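PDB 3EYP: putative alpha-L-fucosidase from Bacteroides thetaiotaomicron, which probably hydrolyses alpha-L-fucosidic linkages, releasing L-fucose from glycans. Local coordinates for residues A24-F28 with W59-L63; T32-N38 with S261-E267. All coordinates share one frame; numbering follows the deposited sequence. Where two conformers were deposited one is given.

Overall arrangement
Both contacts belong to the TIM-barrel-like catalytic domain, and their centres lie about 16 Å apart. Contact 1 sets strand 22-26 of the parallel sheet against helix 56-65, which follows it in the chain. Contact 2 joins the long loop between that strand and helix to the loop between strand 253-257 and helix 275-283. The segments alternate along the chain: 24-28, 32-38, 59-63, 261-267. The two contacts touch where H27 and F28 meet W262 and F263. Thus the buried strand-helix layer runs on into loops beyond the C-terminal ends of the strands, the end where TIM-barrel enzymes carry their active site.

Contact 1 (A24-F28 with W59-L63); sequences AFFHF and WMQTL
F26 projects from the strand onto W59 of the helix. W59 CE3 lies over one face of the F26 ring, nearer its border than its middle, 3.7 Å from F26 CD2. The ring planes meet obliquely, at 48°. W59 CB continues the cover at F26 CZ. L63 CD1 also reaches F26 CZ, at 4.0 Å. The L63 methyls also meet A24, where L63 CD2 comes within 3.4 Å of A24 CB, a tight fit. F28 holds its CG anti to the backbone N (chi1 -179°), which offers a ring face to the six-membered ring of W59. The indole edge points at that face, with planes at 80° and centroids 5.9 Å apart, in an edge-to-face pair. W59 NE1 is bonded outside the contact, to the G302 carbonyl. F26 also touches A71 of strand 70-76 and F109 of helix 105-116. A serine in place of F26 would probably leave W59 CE3 and the L63 methyls without their apolar partner and open a gap between strand and helix. The contact is apolar and buried throughout, so it rests on shape fit and aromatic dispersion.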
loop_
_atom_site.group_PDB
_atom_site.type_symbol
_atom_site.label_atom_id
_atom_site.label_comp_id
_atom_site.label_asym_id
_atom_site.label_seq_id
_atom_site.Cartn_x
_atom_site.Cartn_y
_atom_site.Cartn_z
ATOM N N ALA A 24 5.372 5.503 2.410
ATOM C CA ALA A 24 6.728 5.154 2.883
ATOM C C ALA A 24 6.765 4.520 4.275
ATOM O O ALA A 24 6.005 4.850 5.129
ATOM C CB ALA A 24 7.676 6.349 2.819
ATOM N N PHE A 25 7.683 3.554 4.444
ATOM C CA PHE A 25 7.993 2.988 5.753
ATOM C C PHE A 25 9.370 3.558 6.094
ATOM O O PHE A 25 10.166 3.781 5.219
ATOM C CB PHE A 25 8.185 1.466 5.659
ATOM C CG PHE A 25 7.351 0.650 6.606
ATOM C CD1 PHE A 25 6.860 1.166 7.800
ATOM C CD2 PHE A 25 7.092 -0.703 6.299
ATOM C CE1 PHE A 25 6.161 0.404 8.628
ATOM C CE2 PHE A 25 6.374 -1.483 7.149
ATOM C CZ PHE A 25 5.885 -0.950 8.299
ATOM N N PHE A 26 9.580 3.860 7.353
ATOM C CA PHE A 26 10.860 4.353 7.861
ATOM C C PHE A 26 11.209 3.527 9.069
ATOM O O PHE A 26 10.723 3.782 10.181
ATOM C CB PHE A 26 10.817 5.827 8.274
ATOM C CG PHE A 26 10.678 6.793 7.120
ATOM C CD1 PHE A 26 11.528 6.745 6.073
ATOM C CD2 PHE A 26 9.687 7.760 7.132
ATOM C CE1 PHE A 26 11.405 7.602 5.029
ATOM C CE2 PHE A 26 9.559 8.639 6.081
ATOM C CZ PHE A 26 10.390 8.547 5.023
ATOM N N HIS A 27 12.017 2.498 8.835
ATOM C CA HIS A 27 12.500 1.624 9.886
ATOM C C HIS A 27 13.822 2.207 10.439
ATOM O O HIS A 27 14.848 2.210 9.768
ATOM C CB HIS A 27 12.767 0.198 9.407
ATOM C CG HIS A 27 11.559 -0.674 9.408
ATOM N ND1 HIS A 27 10.515 -0.468 8.535
ATOM C CD2 HIS A 27 11.194 -1.720 10.204
ATOM C CE1 HIS A 27 9.561 -1.353 8.786
ATOM N NE2 HIS A 27 9.946 -2.132 9.782
ATOM N N PHE A 28 13.699 2.729 11.645
ATOM C CA PHE A 28 14.769 3.468 12.329
ATOM C C PHE A 28 14.610 3.306 13.835
ATOM O O PHE A 28 13.494 3.340 14.408
ATOM C CB PHE A 28 14.690 4.926 11.917
ATOM C CG PHE A 28 15.750 5.841 12.521
ATOM C CD1 PHE A 28 17.107 5.702 12.163
ATOM C CD2 PHE A 28 15.344 6.936 13.278
ATOM C CE1 PHE A 28 18.047 6.587 12.637
ATOM C CE2 PHE A 28 16.290 7.847 13.789
ATOM C CZ PHE A 28 17.628 7.684 13.488
ATOM N N TRP A 59 13.984 13.431 4.732
ATOM C CA TRP A 59 13.181 12.231 4.474
ATOM C C TRP A 59 12.003 12.667 3.647
ATOM O O TRP A 59 11.650 11.961 2.727
ATOM C CB TRP A 59 12.661 11.545 5.723
ATOM C CG TRP A 59 13.645 11.180 6.782
ATOM C CD1 TRP A 59 14.997 11.430 6.795
ATOM C CD2 TRP A 59 13.339 10.573 8.012
ATOM N NE1 TRP A 59 15.552 10.976 7.932
ATOM C CE2 TRP A 59 14.565 10.431 8.717
ATOM C CE3 TRP A 59 12.164 10.064 8.567
ATOM C CZ2 TRP A 59 14.647 9.844 9.985
ATOM C CZ3 TRP A 59 12.230 9.481 9.843
ATOM C CH2 TRP A 59 13.485 9.353 10.534
ATOM N N MET A 60 11.398 13.812 3.994
ATOM C CA MET A 60 10.176 14.263 3.300
ATOM C C MET A 60 10.513 14.675 1.872
ATOM O O MET A 60 9.725 14.526 0.968
ATOM C CB MET A 60 9.453 15.419 3.979
ATOM C CG MET A 60 8.750 15.163 5.338
ATOM S SD MET A 60 7.907 13.596 5.602
ATOM C CE MET A 60 8.821 12.929 6.963
ATOM N N GLN A 61 11.698 15.178 1.668
ATOM C CA GLN A 61 12.111 15.596 0.283
ATOM C C GLN A 61 12.250 14.378 -0.616
ATOM O O GLN A 61 11.869 14.364 -1.798
ATOM C CB GLN A 61 13.408 16.400 0.335
ATOM C CG GLN A 61 13.239 17.759 0.968
ATOM C CD GLN A 61 14.494 18.285 1.659
ATOM O OE1 GLN A 61 15.613 17.917 1.312
ATOM N NE2 GLN A 61 14.298 19.184 2.647
ATOM N N THR A 62 12.725 13.305 -0.011
ATOM C CA THR A 62 12.767 12.004 -0.706
ATOM C C THR A 62 11.357 11.600 -1.215
ATOM O O THR A 62 11.165 11.210 -2.365
ATOM C CB THR A 62 13.426 10.910 0.164
ATOM O OG1 THR A 62 14.835 11.208 0.289
ATOM C CG2 THR A 62 13.289 9.483 -0.464
ATOM N N LEU A 63 10.404 11.706 -0.323
ATOM C CA LEU A 63 9.032 11.328 -0.609
ATOM C C LEU A 63 8.404 12.246 -1.609
ATOM O O LEU A 63 7.621 11.801 -2.438
ATOM C CB LEU A 63 8.164 11.296 0.637
ATOM C CG LEU A 63 8.634 10.327 1.721
ATOM C CD1 LEU A 63 7.572 10.167 2.778
ATOM C CD2 LEU A 63 9.141 8.923 1.162
#

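Contact 2 (T32-N38 with S261-E267); sequences TFEEYVN and SWFYHAE
N38 and H265 meet because each turns its side chain anti to its own carbonyl carbon, with chi1 -66° for N38 and -42° for H265. H265 NE2 then donates to N38 OD1 at 2.8 Å. The bond is nearly straight and lies close to the imidazole plane, but the donor sits above the amide's carbonyl plane. F263 N adds a weak bond to N38 OD1 at 3.4 Å, so OD1 receives two N-H groups, one strongly and one weakly. The amide's other end, ND2, gives a weak bond to S261 OG, whose stronger partner is E268. Together these bonds probably fix which way round the N38 amide lies. V37 O comes in at the edge of the imidazole, 3.5 Å from H265 CE1. At the other ring nitrogen, a water 2.8 Å from H265 ND1 accepts from Y36 N. Two more waters join T32 to Y264: one accepts from T32 OG1 and Y264 N, the other donates to T32 O and Y264 O. F263 CD2 and CE2 both come near N38 O, while T32 OG1 lies at the ring edge, 3.8 Å from F263 CD1. At the exposed rim Y36 OH points to the E267 carboxylate, but Y36 has two conformers and the spacing is implausibly short, so this bond is doubtful. T32 O also receives R300 NE. A glycerol, probably from the crystallisation liquor, lies beside W262 and may mark a pocket. Both segments are loops that follow strands of the parallel barrel, and in TIM-barrel enzymes the loops at this end surround the active site.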
loop_
_atom_site.group_PDB
_atom_site.type_symbol
_atom_site.label_atom_id
_atom_site.label_comp_id
_atom_site.label_asym_id
_atom_site.label_seq_id
_atom_site.Cartn_x
_atom_site.Cartn_y
_atom_site.Cartn_z
ATOM N N THR A 32 19.644 0.316 14.450
ATOM C CA THR A 32 20.408 1.002 13.453
ATOM C C THR A 32 21.827 1.288 13.966
ATOM O O THR A 32 22.743 1.448 13.196
ATOM C CB THR A 32 19.797 2.403 13.111
ATOM O OG1 THR A 32 18.405 2.262 12.761
ATOM C CG2 THR A 32 20.548 3.105 11.960
ATOM N N PHE A 33 21.934 1.343 15.269
ATOM C CA PHE A 33 23.215 1.745 15.937
ATOM C C PHE A 33 23.963 0.542 16.434
ATOM O O PHE A 33 25.101 0.644 16.977
ATOM C CB PHE A 33 22.967 2.764 17.018
ATOM C CG PHE A 33 22.526 4.052 16.451
ATOM C CD1 PHE A 33 23.438 4.968 16.030
ATOM C CD2 PHE A 33 21.184 4.249 16.133
ATOM C CE1 PHE A 33 23.018 6.138 15.400
ATOM C CE2 PHE A 33 20.779 5.400 15.507
ATOM C CZ PHE A 33 21.678 6.311 15.129
ATOM N N GLU A 34 23.346 -0.607 16.198
ATOM C CA GLU A 34 24.013 -1.894 16.454
ATOM C C GLU A 34 24.611 -2.374 15.180
ATOM O O GLU A 34 24.303 -1.865 14.115
ATOM C CB GLU A 34 23.049 -2.946 16.989
ATOM C CG GLU A 34 22.451 -2.695 18.370
ATOM C CD GLU A 34 22.044 -3.998 19.062
ATOM O OE1 GLU A 34 20.912 -4.502 18.889
ATOM O OE2 GLU A 34 22.886 -4.570 19.780
ATOM N N GLU A 35 25.481 -3.387 15.296
ATOM C CA GLU A 35 26.152 -3.941 14.124
ATOM C C GLU A 35 25.341 -5.113 13.550
ATOM O O GLU A 35 25.133 -6.145 14.165
ATOM C CB GLU A 35 27.597 -4.350 14.442
ATOM C CG GLU A 35 28.433 -3.281 15.136
ATOM C CD GLU A 35 28.512 -1.925 14.411
ATOM O OE1 GLU A 35 28.797 -1.875 13.191
ATOM O OE2 GLU A 35 28.318 -0.889 15.089
ATOM N N TYR A 36 24.820 -4.849 12.378
ATOM C CA TYR A 36 24.069 -5.819 11.622
ATOM C C TYR A 36 22.902 -6.410 12.357
ATOM O O TYR A 36 22.799 -7.610 12.443
ATOM C CB TYR A 36 24.983 -6.971 11.249
ATOM C CG TYR A 36 25.972 -6.680 10.184
ATOM C CD1 TYR A 36 25.558 -6.281 8.934
ATOM C CD2 TYR A 36 27.334 -6.890 10.403
ATOM C CE1 TYR A 36 26.453 -6.044 7.937
ATOM C CE2 TYR A 36 28.245 -6.671 9.404
ATOM C CZ TYR A 36 27.804 -6.251 8.174
ATOM O OH TYR A 36 28.705 -6.007 7.170
ATOM N N VAL A 37 22.046 -5.561 12.892
ATOM C CA VAL A 37 20.814 -5.988 13.599
ATOM C C VAL A 37 19.542 -5.525 12.926
ATOM O O VAL A 37 19.350 -4.328 12.664
ATOM C CB VAL A 37 20.841 -5.578 15.107
ATOM C CG1 VAL A 37 19.555 -5.917 15.776
ATOM C CG2 VAL A 37 22.024 -6.223 15.816
ATOM N N ASN A 38 18.677 -6.496 12.641
ATOM C CA ASN A 38 17.345 -6.231 12.154
ATOM C C ASN A 38 16.210 -6.502 13.079
ATOM O O ASN A 38 15.110 -6.013 12.913
ATOM C CB ASN A 38 17.110 -6.980 10.833
ATOM C CG ASN A 38 17.970 -6.471 9.711
ATOM O OD1 ASN A 38 18.007 -5.261 9.394
ATOM N ND2 ASN A 38 18.685 -7.399 9.075
ATOM N N SER A 261 17.413 -5.754 3.691
ATOM C CA SER A 261 16.993 -5.713 5.104
ATOM C C SER A 261 16.067 -4.537 5.365
ATOM O O SER A 261 15.993 -3.619 4.575
ATOM C CB SER A 261 18.198 -5.586 6.075
ATOM O OG SER A 261 19.204 -6.607 5.992
ATOM N N TRP A 262 15.421 -4.566 6.524
ATOM C CA TRP A 262 14.463 -3.499 6.897
ATOM C C TRP A 262 15.155 -2.293 7.575
ATOM O O TRP A 262 14.771 -1.159 7.395
ATOM C CB TRP A 262 13.411 -3.995 7.849
ATOM C CG TRP A 262 12.454 -4.897 7.166
ATOM C CD1 TRP A 262 12.489 -6.255 7.168
ATOM C CD2 TRP A 262 11.309 -4.517 6.397
ATOM N NE1 TRP A 262 11.405 -6.760 6.443
ATOM C CE2 TRP A 262 10.686 -5.700 5.954
ATOM C CE3 TRP A 262 10.772 -3.291 6.000
ATOM C CZ2 TRP A 262 9.558 -5.691 5.136
ATOM C CZ3 TRP A 262 9.608 -3.303 5.222
ATOM C CH2 TRP A 262 9.027 -4.488 4.802
ATOM N N PHE A 263 16.179 -2.593 8.346
ATOM C CA PHE A 263 16.972 -1.563 8.977
ATOM C C PHE A 263 18.213 -1.279 8.142
ATOM O O PHE A 263 18.618 -2.061 7.285
ATOM C CB PHE A 263 17.320 -1.960 10.432
ATOM C CG PHE A 263 16.191 -1.814 11.356
ATOM C CD1 PHE A 263 16.038 -0.656 12.102
ATOM C CD2 PHE A 263 15.201 -2.823 11.461
ATOM C CE1 PHE A 263 14.990 -0.512 12.960
ATOM C CE2 PHE A 263 14.150 -2.693 12.310
ATOM C CZ PHE A 263 13.996 -1.540 13.056
ATOM N N TYR A 264 18.808 -0.116 8.379
ATOM C CA TYR A 264 19.993 0.324 7.599
ATOM C C TYR A 264 21.297 -0.381 7.931
ATOM O O TYR A 264 21.709 -0.471 9.108
ATOM C CB TYR A 264 20.259 1.847 7.743
ATOM C CG TYR A 264 21.384 2.305 6.864
ATOM C CD1 TYR A 264 21.141 2.720 5.543
ATOM C CD2 TYR A 264 22.699 2.343 7.334
ATOM C CE1 TYR A 264 22.196 3.128 4.730
ATOM C CE2 TYR A 264 23.732 2.727 6.518
ATOM C CZ TYR A 264 23.486 3.135 5.230
ATOM O OH TYR A 264 24.531 3.558 4.404
ATOM N N HIS A 265 21.947 -0.854 6.855
ATOM C CA HIS A 265 23.334 -1.343 6.919
ATOM C C HIS A 265 24.112 -0.792 5.748
ATOM O O HIS A 265 23.708 -0.871 4.610
ATOM C CB HIS A 265 23.382 -2.900 6.976
ATOM C CG HIS A 265 22.349 -3.481 7.875
ATOM N ND1 HIS A 265 22.389 -3.328 9.250
ATOM C CD2 HIS A 265 21.192 -4.127 7.596
ATOM C CE1 HIS A 265 21.305 -3.878 9.772
ATOM N NE2 HIS A 265 20.552 -4.341 8.785
ATOM N N ALA A 266 25.253 -0.207 6.056
ATOM C CA ALA A 266 26.099 0.415 5.042
ATOM C C ALA A 266 26.454 -0.527 3.930
ATOM O O ALA A 266 26.576 -0.161 2.772
ATOM C CB ALA A 266 27.414 1.048 5.683
ATOM N N GLU A 267 26.564 -1.779 4.286
ATOM C CA GLU A 267 26.968 -2.796 3.316
ATOM C C GLU A 267 25.885 -3.051 2.281
ATOM O O GLU A 267 26.119 -3.671 1.260
ATOM C CB GLU A 267 27.324 -4.110 4.017
ATOM C CG GLU A 267 28.567 -3.997 4.928
ATOM C CD GLU A 267 28.257 -3.560 6.372
ATOM O OE1 GLU A 267 27.114 -3.147 6.652
ATOM O OE2 GLU A 267 29.180 -3.657 7.222
HETATM O O HOH W 1 17.540 2.144 9.994
HETATM O O HOH W 2 23.611 0.320 10.892
HETATM O O HOH W 3 24.693 -2.441 10.482
#